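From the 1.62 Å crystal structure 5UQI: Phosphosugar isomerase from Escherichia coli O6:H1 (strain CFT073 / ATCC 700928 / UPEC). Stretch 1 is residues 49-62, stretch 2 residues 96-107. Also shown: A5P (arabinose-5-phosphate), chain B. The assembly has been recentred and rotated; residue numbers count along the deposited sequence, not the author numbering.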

# COMPACT_ATOMS: atom_id res chain seq x y z
N ILE A 49 -7.51 0.75 1.31
CA ILE A 49 -8.22 2.03 1.20
C ILE A 49 -7.17 3.10 0.93
O ILE A 49 -6.10 3.18 1.58
CB ILE A 49 -8.94 2.37 2.56
CG1 ILE A 49 -9.99 1.31 2.85
CG2 ILE A 49 -9.56 3.78 2.45
CD1 ILE A 49 -10.81 1.59 4.14
N GLY A 50 -7.48 3.99 -0.04
CA GLY A 50 -6.57 5.11 -0.39
C GLY A 50 -7.36 6.09 -1.24
O GLY A 50 -8.49 5.81 -1.64
N VAL A 51 -6.72 7.25 -1.45
CA VAL A 51 -7.25 8.24 -2.42
C VAL A 51 -6.08 8.79 -3.21
O VAL A 51 -4.90 8.55 -2.85
CB VAL A 51 -8.00 9.43 -1.74
CG1 VAL A 51 -9.24 8.92 -0.92
CG2 VAL A 51 -7.06 10.30 -0.92
N GLY A 52 -6.36 9.49 -4.31
CA GLY A 52 -5.22 10.03 -5.10
C GLY A 52 -4.31 8.93 -5.65
O GLY A 52 -4.75 7.85 -5.93
N LYS A 53 -3.02 9.28 -5.80
CA LYS A 53 -2.10 8.29 -6.40
C LYS A 53 -1.90 7.11 -5.47
O LYS A 53 -1.81 5.97 -5.93
CB LYS A 53 -0.75 8.91 -6.73
CG LYS A 53 -0.81 10.19 -7.54
CD LYS A 53 -1.56 10.12 -8.84
CE LYS A 53 -1.43 11.48 -9.58
NZ LYS A 53 -2.26 12.50 -8.82
N SER A 54 -1.96 7.34 -4.15
CA SER A 54 -1.93 6.21 -3.19
C SER A 54 -3.07 5.26 -3.43
O SER A 54 -2.87 4.02 -3.31
CB SER A 54 -2.10 6.72 -1.72
OG SER A 54 -0.93 7.23 -1.32
N GLY A 55 -4.25 5.79 -3.72
CA GLY A 55 -5.45 4.99 -3.97
C GLY A 55 -5.25 4.15 -5.25
O GLY A 55 -5.74 3.06 -5.30
N ILE A 56 -4.60 4.72 -6.27
CA ILE A 56 -4.40 3.94 -7.51
C ILE A 56 -3.41 2.79 -7.22
O ILE A 56 -3.65 1.65 -7.65
CB ILE A 56 -3.93 4.82 -8.67
CG1 ILE A 56 -4.98 5.88 -8.94
CG2 ILE A 56 -3.75 3.90 -9.90
CD1 ILE A 56 -4.49 6.99 -9.88
N ILE A 57 -2.36 3.09 -6.46
CA ILE A 57 -1.45 1.98 -6.03
C ILE A 57 -2.21 0.96 -5.15
O ILE A 57 -1.98 -0.25 -5.31
CB ILE A 57 -0.21 2.55 -5.30
CG1 ILE A 57 0.58 3.44 -6.27
CG2 ILE A 57 0.65 1.39 -4.78
CD1 ILE A 57 0.95 2.85 -7.61
N ALA A 58 -3.09 1.42 -4.27
CA ALA A 58 -3.92 0.54 -3.43
C ALA A 58 -4.77 -0.38 -4.30
O ALA A 58 -4.90 -1.58 -4.02
CB ALA A 58 -4.81 1.38 -2.50
N ARG A 59 -5.33 0.15 -5.41
CA ARG A 59 -6.11 -0.69 -6.38
C ARG A 59 -5.17 -1.77 -6.97
O ARG A 59 -5.60 -2.93 -7.09
CB ARG A 59 -6.68 0.13 -7.56
CG ARG A 59 -7.89 0.92 -7.26
CD ARG A 59 -8.38 1.67 -8.54
NE ARG A 59 -8.15 3.12 -8.34
CZ ARG A 59 -9.06 4.09 -8.16
NH1 ARG A 59 -10.37 3.82 -8.13
NH2 ARG A 59 -8.65 5.37 -8.02
N LYS A 60 -3.93 -1.39 -7.37
CA LYS A 60 -3.00 -2.37 -7.92
C LYS A 60 -2.70 -3.44 -6.88
O LYS A 60 -2.77 -4.65 -7.22
CB LYS A 60 -1.70 -1.65 -8.32
CG LYS A 60 -0.91 -2.43 -9.40
CD LYS A 60 -0.17 -3.68 -8.84
CE LYS A 60 0.85 -4.20 -9.85
NZ LYS A 60 1.59 -5.35 -9.17
N LEU A 61 -2.42 -3.02 -5.63
CA LEU A 61 -2.04 -4.01 -4.64
C LEU A 61 -3.20 -4.94 -4.28
O LEU A 61 -2.98 -6.16 -4.09
CB LEU A 61 -1.55 -3.28 -3.36
CG LEU A 61 -0.23 -2.52 -3.62
CD1 LEU A 61 0.17 -1.88 -2.26
CD2 LEU A 61 0.90 -3.51 -4.06
N ALA A 62 -4.44 -4.42 -4.21
CA ALA A 62 -5.59 -5.36 -3.97
C ALA A 62 -5.65 -6.39 -5.07
O ALA A 62 -5.89 -7.56 -4.77
CB ALA A 62 -6.90 -4.52 -3.92
N LEU A 96 -4.73 0.88 5.18
CA LEU A 96 -4.97 2.23 4.69
C LEU A 96 -3.64 2.82 4.23
O LEU A 96 -2.64 2.83 4.96
CB LEU A 96 -5.52 3.13 5.81
CG LEU A 96 -6.86 2.61 6.34
CD1 LEU A 96 -6.71 1.90 7.72
CD2 LEU A 96 -7.91 3.72 6.40
N ILE A 97 -3.58 3.32 2.99
CA ILE A 97 -2.35 3.82 2.38
C ILE A 97 -2.43 5.31 2.24
O ILE A 97 -3.36 5.84 1.63
CB ILE A 97 -2.09 3.16 0.98
CG1 ILE A 97 -1.98 1.65 1.13
CG2 ILE A 97 -0.80 3.79 0.40
CD1 ILE A 97 -1.64 0.97 -0.23
N SER A 98 -1.48 6.00 2.87
CA SER A 98 -1.39 7.45 2.73
C SER A 98 0.07 7.85 2.96
O SER A 98 0.62 7.59 4.03
CB SER A 98 -2.25 8.14 3.81
OG SER A 98 -2.01 9.55 3.88
N ASN A 99 0.70 8.45 1.96
CA ASN A 99 2.13 8.74 2.12
C ASN A 99 2.35 9.68 3.32
O ASN A 99 3.18 9.39 4.22
CB ASN A 99 2.72 9.28 0.82
CG ASN A 99 4.20 9.66 0.97
OD1 ASN A 99 4.55 10.82 0.79
ND2 ASN A 99 5.04 8.72 1.38
N SER A 100 1.61 10.77 3.36
CA SER A 100 1.77 11.68 4.50
C SER A 100 1.20 11.10 5.79
O SER A 100 1.68 11.45 6.90
CB SER A 100 1.03 12.99 4.24
OG SER A 100 -0.40 12.81 4.17
N GLY A 101 0.16 10.28 5.69
CA GLY A 101 -0.54 9.83 6.92
C GLY A 101 -1.39 10.94 7.52
O GLY A 101 -1.90 10.80 8.65
N GLU A 102 -1.64 12.00 6.72
CA GLU A 102 -2.43 13.15 7.18
C GLU A 102 -3.61 13.47 6.27
O GLU A 102 -4.35 14.43 6.53
CB GLU A 102 -1.54 14.39 7.33
CG GLU A 102 -0.35 14.23 8.32
CD GLU A 102 -0.78 13.97 9.75
OE1 GLU A 102 -1.94 14.30 10.11
OE2 GLU A 102 0.06 13.37 10.53
N THR A 103 -3.79 12.67 5.19
CA THR A 103 -4.79 13.03 4.18
C THR A 103 -6.15 13.05 4.82
O THR A 103 -6.55 12.06 5.37
CB THR A 103 -4.73 11.92 3.09
OG1 THR A 103 -3.39 11.86 2.65
CG2 THR A 103 -5.70 12.23 1.92
N ALA A 104 -6.87 14.18 4.70
CA ALA A 104 -8.15 14.36 5.39
C ALA A 104 -9.15 13.26 5.06
O ALA A 104 -9.81 12.71 5.93
CB ALA A 104 -8.76 15.71 5.08
N GLU A 105 -9.21 12.90 3.77
CA GLU A 105 -10.17 11.88 3.38
C GLU A 105 -9.92 10.53 4.03
O GLU A 105 -10.86 9.78 4.31
CB GLU A 105 -10.16 11.72 1.82
CG GLU A 105 -10.62 12.98 1.08
CD GLU A 105 -9.47 13.89 0.68
OE1 GLU A 105 -8.39 13.93 1.37
OE2 GLU A 105 -9.66 14.66 -0.27
N ILE A 106 -8.66 10.17 4.28
CA ILE A 106 -8.37 8.90 4.87
C ILE A 106 -8.61 8.96 6.37
O ILE A 106 -9.17 8.04 6.92
CB ILE A 106 -6.90 8.46 4.57
CG1 ILE A 106 -6.64 8.43 3.07
CG2 ILE A 106 -6.58 7.13 5.22
CD1 ILE A 106 -7.53 7.36 2.37
N LEU A 107 -8.22 10.07 6.99
CA LEU A 107 -8.51 10.13 8.46
C LEU A 107 -10.01 10.11 8.73
O LEU A 107 -10.40 9.67 9.84
CB LEU A 107 -7.96 11.39 9.06
CG LEU A 107 -6.48 11.57 8.84
CD1 LEU A 107 -5.96 12.89 9.39
CD2 LEU A 107 -5.61 10.48 9.42
C1 A5P B . -1.63 13.88 -4.82
O1 A5P B . -0.52 13.81 -5.15
C2 A5P B . -2.35 12.62 -4.69
O2 A5P B . -2.39 11.85 -5.84
C3 A5P B . -1.70 12.02 -3.52
O3 A5P B . -1.41 10.62 -3.67
C4 A5P B . -2.87 12.34 -2.63
O4 A5P B . -2.86 13.72 -2.30
C5 A5P B . -2.90 11.52 -1.38
O5 A5P B . -1.79 11.84 -0.62
P A5P B . -1.40 10.75 0.48
O1P A5P B . -0.67 9.57 -0.19
O2P A5P B . -0.41 11.60 1.43
O3P A5P B . -2.62 10.26 1.07
O HOH W 1 -4.54 7.96 0.44

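The two stretches lie side by side as neighbouring parallel strands, each of which runs into a loop that faces the sugar phosphate. Ile49 and Leu96 form the bridge, their CA atoms 4.8 Å apart. A single direct hydrogen bond joins the stretches: Ile97 N donates to Ile49 O at 2.9 Å, and its angle of 171° makes it nearly linear. The same carbonyl is approached by a backbone carbon, with Leu96 CA 3.4 Å from Ile49 O in a CA-H...O contact.

Apolar packing supplies most of the remaining contact, and it involves both faces of the sheet. Ile49 and Leu96 share one face, where Ile49 CB meets Leu96 CD2 at 4.2 Å. Ile106, from the helix of the second stretch, leaves its backbone sideways, but its end comes nearer: CD1 lies 4.1 Å from Ile49 CG2, 3.7 Å from Gly50 CA and 4.0 Å from Val51 CG1. Val51 continues this patch, its CG2 3.7 Å from Thr103 CG2 and its CG1 4.0 Å from Glu105 CB. Ile97 points instead toward the helix of the first stretch. Its CD1 lies 3.9 Å from both Ala58 CB and Leu61 CD1, while Ile97 CG2 is 3.8 Å from Ser54 CB. Ser54, Ala58 and Leu61 recur at roughly one-turn intervals, so the helix offers successive turns to this one isoleucine. Gly50 suits the crowded crossing between strand and helix: a CB there would lie 2.9 Å from Gly55 CA.

Past the strands, water and ligand take over the polar bridging. Water 1 accepts from Val51 N at 3.0 Å and sits 2.7 Å from Ile97 O and 3.1 Å from A5P O3P, in a geometry suited to donation to either oxygen, although other acceptors may compete for its protons.

The phosphate of arabinose-5-phosphate draws donors from both stretches. Its O1P is shared, accepting from Ser54 OG at 2.6 Å and from Asn99 N at 2.8 Å. The second stretch wraps the other phosphate oxygens: Ser100 N and Ser100 OG donate to A5P O2P at 2.9 and 3.0 Å, and Ser98 OG donates to A5P O3P at 3.0 Å. Thr103 OG1 reaches the same A5P O3P at a very short 2.4 Å. Within the loop, Gly101 N donates to Ser98 OG at 2.9 Å and Glu102 N to Ser100 OG, also at 2.9 Å, tying these two ligand-binding hydroxyls to the backbone. The ligand thus links the first stretch's helix to the second's loop through charge-assisted hydrogen bonds, complementing the apolar contacts.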